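Local coordinates for pyridoxamine 5'-phosphate oxidase (Burkholderia, PDB 4HMW), which catalyses FMN-dependent oxidations, with oxygen as the electron acceptor, in the terminal steps of phenazine biosynthesis, at the interface of chains A and B. Sequence-based numbering; all coordinates share one arbitrary frame. Chains: chain A/B, Pyridoxamine 5'-phosphate oxidase.

Contacts 1 and 2 are separate patches of one two-fold symmetric interface, their C-alpha centres about 26 Å apart, and they share no residue. Contact 1 is peripheral: the C-terminal residues of chain B and a loop residue of the same chain lie against helices 134-142 and 152-164 of chain A and the segment joining them. Contact 2 joins strands 51-57 and 63-69 of chain A to strands 51-57 and 97-104 of chain B, and brings the two copies of Ala55 together. Each contact has a twin with the chains exchanged, so the subunits are joined both through their strands and through reciprocal C-terminal tails.

Contact 1: the interface of chains A and B. Residues chain A 139, 143, 149, 155; chain B 195, 214-215.
This is a tail-docking interface, largely apolar, with the C-terminal carboxylate as a polar element, in which the C-terminus of one subunit is fastened to the helical part of the other, as suits the dimer of the pyridoxamine 5'-phosphate oxidase family. The hydroxyl OG of A:Ser143 donates a hydrogen bond of 2.6 Å to OXT of B:Pro215, an oxygen of the terminal carboxylate. With OG anti to the backbone N (chi1 179°), the serine hydroxyl also lies 3.4 Å from CD of the proline ring, so it meets both the carboxylate and the ring. A:Leu155 points its methyl CD2 at the CD corner of that ring, 3.9 Å from B:Pro215 CD. The same leucine packs aslant on B:Leu195, whose CD1 lies 3.9 Å from A:Leu155 CG. Nearer the backbone of B:Leu195, the bent chain of A:Met139 brings its terminal methyl CE to 4.0 Å from B:Leu195 CB, the two side chains crossing nearly at right angles. B:Gln214 lays its aliphatic part against A:Leu149, CG being 3.8 Å from A:Leu149 CA. Its chain runs extended beyond CG (chi2 -180°), which carries OE1 to 3.6 Å from A:Ser143 CA. In the fold, A:Met139 and A:Leu155 belong to helices 134-142 and 152-164, A:Ser143 and A:Leu149 lie between those helices, B:Leu195 lies between strands 184-189 and 197-204, and the tail of chain B follows its strand 207-212.

Contact 2: the interface of chains A and B. Residues chain A 55, 63, 65; chain B 55-57, 97-99.
Strands 51-57 and 63-69 of chain A meet strands 51-57 and 97-104 of chain B, strands of the FMN-binding beta-barrels of the two subunits, the fold of the pyridoxamine 5'-phosphate oxidase family. A:Ile63, at the start of its strand, is the main intruder, with 83 Å² of its surface hidden by chain B. Its two branches diverge over different parts of the partner. CG2 lies 3.7 Å from the CB of B:Ser99 and also touches the methyl of B:Ala55, while the longer arm passes over strand 51-57 of chain B. That arm leaves with CG1 anti to the carbonyl carbon (chi1 -55°) and stays extended at chi2, so its terminal CD1 reaches the backbone of B:Thr56, 3.7 Å from CA, and the methyl of B:Ala57. The isoleucine is therefore held by backbone and small side chains, and the small alanines on either side of B:Thr56 probably allow it to come close to the strand.

The methyls of A:Ala55 and B:Ala55 face each other across the symmetric interface, CB to CB 3.5 Å, a close approach of the two equivalent strands. Beside them, the hydroxyls OG of A:Ser65 and B:Ser99 form a hydrogen bond of 3.0 Å whose direction is not settled by the structure. The two serines use different rotamers to meet: OG of A:Ser65 sits beside its own backbone N (chi1 -55°), whereas OG of B:Ser99 is turned anti to its N (chi1 -179°).

A water adds to the polar side of the patch. It lies 3.0 Å from the backbone N of A:Ile63 and is also bonded to the carbonyl O of the same residue. It also bonds, at 3.2 Å, to the carbonyl O of B:Ala98, so that both backbone polar groups of A:Ile63 are tied through one water to strand 97-104 of chain B.

Contact 1: the interface of chains A and B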
loop_
_atom_site.group_PDB
_atom_site.type_symbol
_atom_site.label_atom_id
_atom_site.label_comp_id
_atom_site.label_asym_id
_atom_site.label_seq_id
_atom_site.Cartn_x
_atom_site.Cartn_y
_atom_site.Cartn_z
ATOM N N MET A 139 -3.725 -11.977 22.729
ATOM C CA MET A 139 -4.718 -11.212 21.990
ATOM C C MET A 139 -5.072 -11.939 20.667
ATOM O O MET A 139 -6.210 -11.921 20.236
ATOM C CB MET A 139 -4.246 -9.785 21.715
ATOM C CG MET A 139 -5.291 -8.962 20.969
ATOM S SD MET A 139 -6.859 -8.756 21.857
ATOM C CE MET A 139 -6.335 -7.660 23.171
ATOM N N SER A 143 -8.949 -12.741 19.960
ATOM C CA SER A 143 -9.606 -11.959 18.913
ATOM C C SER A 143 -9.876 -12.776 17.659
ATOM O O SER A 143 -9.028 -13.518 17.232
ATOM C CB SER A 143 -8.712 -10.774 18.562
ATOM O OG SER A 143 -9.307 -9.996 17.529
ATOM N N LEU A 149 -16.711 -6.404 16.469
ATOM C CA LEU A 149 -16.444 -6.309 17.886
ATOM C C LEU A 149 -17.734 -6.009 18.615
ATOM O O LEU A 149 -18.339 -4.953 18.411
ATOM C CB LEU A 149 -15.430 -5.196 18.129
ATOM C CG LEU A 149 -15.107 -4.916 19.605
ATOM C CD1 LEU A 149 -14.432 -6.103 20.261
ATOM C CD2 LEU A 149 -14.219 -3.712 19.687
ATOM N N LEU A 155 -13.443 -8.334 25.388
ATOM C CA LEU A 155 -12.329 -8.872 24.624
ATOM C C LEU A 155 -11.016 -8.599 25.354
ATOM O O LEU A 155 -10.154 -9.463 25.424
ATOM C CB LEU A 155 -12.331 -8.311 23.195
ATOM C CG LEU A 155 -11.120 -8.695 22.328
ATOM C CD1 LEU A 155 -10.952 -10.206 22.230
ATOM C CD2 LEU A 155 -11.240 -8.091 20.926
ATOM N N LEU B 195 -5.536 -4.091 21.614
ATOM C CA LEU B 195 -6.924 -4.081 21.145
ATOM C C LEU B 195 -7.059 -2.833 20.276
ATOM O O LEU B 195 -7.591 -1.781 20.691
ATOM C CB LEU B 195 -7.931 -4.099 22.307
ATOM C CG LEU B 195 -9.240 -4.808 21.918
ATOM C CD1 LEU B 195 -10.158 -5.014 23.092
ATOM C CD2 LEU B 195 -9.960 -4.092 20.802
ATOM N N GLN B 214 -12.847 -6.472 15.370
ATOM C CA GLN B 214 -11.824 -7.093 16.214
ATOM C C GLN B 214 -10.452 -7.005 15.538
ATOM O O GLN B 214 -10.339 -7.064 14.324
ATOM C CB GLN B 214 -12.192 -8.539 16.523
ATOM C CG GLN B 214 -13.485 -8.684 17.335
ATOM C CD GLN B 214 -13.830 -10.119 17.638
ATOM O OE1 GLN B 214 -13.001 -10.873 18.148
ATOM N NE2 GLN B 214 -15.067 -10.511 17.335
ATOM N N PRO B 215 -9.395 -6.783 16.329
ATOM C CA PRO B 215 -8.046 -6.585 15.806
ATOM C C PRO B 215 -7.351 -7.842 15.294
ATOM O O PRO B 215 -6.423 -7.698 14.430
ATOM C CB PRO B 215 -7.279 -6.090 17.020
ATOM C CG PRO B 215 -8.013 -6.633 18.204
ATOM C CD PRO B 215 -9.461 -6.633 17.789
ATOM O OXT PRO B 215 -7.664 -8.987 15.724
#

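Contact 2: the interface of chains A and B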
loop_
_atom_site.group_PDB
_atom_site.type_symbol
_atom_site.label_atom_id
_atom_site.label_comp_id
_atom_site.label_asym_id
_atom_site.label_seq_id
_atom_site.Cartn_x
_atom_site.Cartn_y
_atom_site.Cartn_z
ATOM N N ALA A 55 -2.458 -5.670 -0.694
ATOM C CA ALA A 55 -3.758 -5.620 -1.347
ATOM C C ALA A 55 -4.181 -7.016 -1.753
ATOM O O ALA A 55 -3.366 -7.813 -2.202
ATOM C CB ALA A 55 -3.701 -4.741 -2.578
ATOM N N ILE A 63 -11.173 -4.409 -4.392
ATOM C CA ILE A 63 -9.854 -4.565 -3.802
ATOM C C ILE A 63 -9.859 -3.962 -2.391
ATOM O O ILE A 63 -10.520 -2.929 -2.143
ATOM C CB ILE A 63 -8.803 -3.844 -4.652
ATOM C CG1 ILE A 63 -8.866 -4.356 -6.098
ATOM C CG2 ILE A 63 -7.431 -4.011 -4.060
ATOM C CD1 ILE A 63 -7.961 -3.611 -7.068
ATOM N N SER A 65 -7.077 -3.342 1.240
ATOM C CA SER A 65 -5.677 -3.170 1.603
ATOM C C SER A 65 -5.499 -3.051 3.112
ATOM O O SER A 65 -6.401 -2.586 3.798
ATOM C CB SER A 65 -5.069 -1.906 0.970
ATOM O OG SER A 65 -5.214 -1.880 -0.418
ATOM N N ALA B 55 -3.665 0.363 -5.154
ATOM C CA ALA B 55 -3.778 -0.957 -5.788
ATOM C C ALA B 55 -4.890 -0.948 -6.823
ATOM O O ALA B 55 -5.970 -0.396 -6.591
ATOM C CB ALA B 55 -4.058 -2.000 -4.738
ATOM N N THR B 56 -4.585 -1.561 -7.964
ATOM C CA THR B 56 -5.497 -1.687 -9.090
ATOM C C THR B 56 -5.343 -3.145 -9.596
ATOM O O THR B 56 -4.424 -3.847 -9.218
ATOM C CB THR B 56 -5.157 -0.702 -10.216
ATOM O OG1 THR B 56 -3.782 -0.824 -10.571
ATOM C CG2 THR B 56 -5.453 0.729 -9.782
ATOM N N ALA B 57 -6.253 -3.592 -10.449
ATOM C CA ALA B 57 -6.168 -4.938 -10.996
ATOM C C ALA B 57 -6.492 -5.004 -12.472
ATOM O O ALA B 57 -7.233 -4.177 -13.027
ATOM C CB ALA B 57 -7.026 -5.890 -10.221
ATOM N N TRP B 97 -12.232 -0.702 -10.168
ATOM C CA TRP B 97 -12.034 -0.804 -8.724
ATOM C C TRP B 97 -10.600 -0.421 -8.350
ATOM O O TRP B 97 -9.631 -0.723 -9.076
ATOM C CB TRP B 97 -12.325 -2.219 -8.240
ATOM C CG TRP B 97 -13.683 -2.796 -8.509
ATOM C CD1 TRP B 97 -13.945 -3.844 -9.359
ATOM C CD2 TRP B 97 -14.954 -2.411 -7.947
ATOM N NE1 TRP B 97 -15.286 -4.144 -9.336
ATOM C CE2 TRP B 97 -15.932 -3.276 -8.498
ATOM C CE3 TRP B 97 -15.365 -1.438 -7.035
ATOM C CZ2 TRP B 97 -17.291 -3.193 -8.156
ATOM C CZ3 TRP B 97 -16.727 -1.353 -6.699
ATOM C CH2 TRP B 97 -17.668 -2.215 -7.280
ATOM N N ALA B 98 -10.462 0.259 -7.219
ATOM C CA ALA B 98 -9.145 0.571 -6.676
ATOM C C ALA B 98 -9.208 0.624 -5.164
ATOM O O ALA B 98 -10.274 0.835 -4.563
ATOM C CB ALA B 98 -8.631 1.865 -7.203
ATOM N N SER B 99 -8.042 0.504 -4.544
ATOM C CA SER B 99 -7.961 0.642 -3.089
ATOM C C SER B 99 -6.713 1.415 -2.772
ATOM O O SER B 99 -5.677 1.179 -3.370
ATOM C CB SER B 99 -7.906 -0.737 -2.433
ATOM O OG SER B 99 -7.855 -0.608 -1.024
HETATM O O HOH W 1 -12.293 -1.634 -4.525
#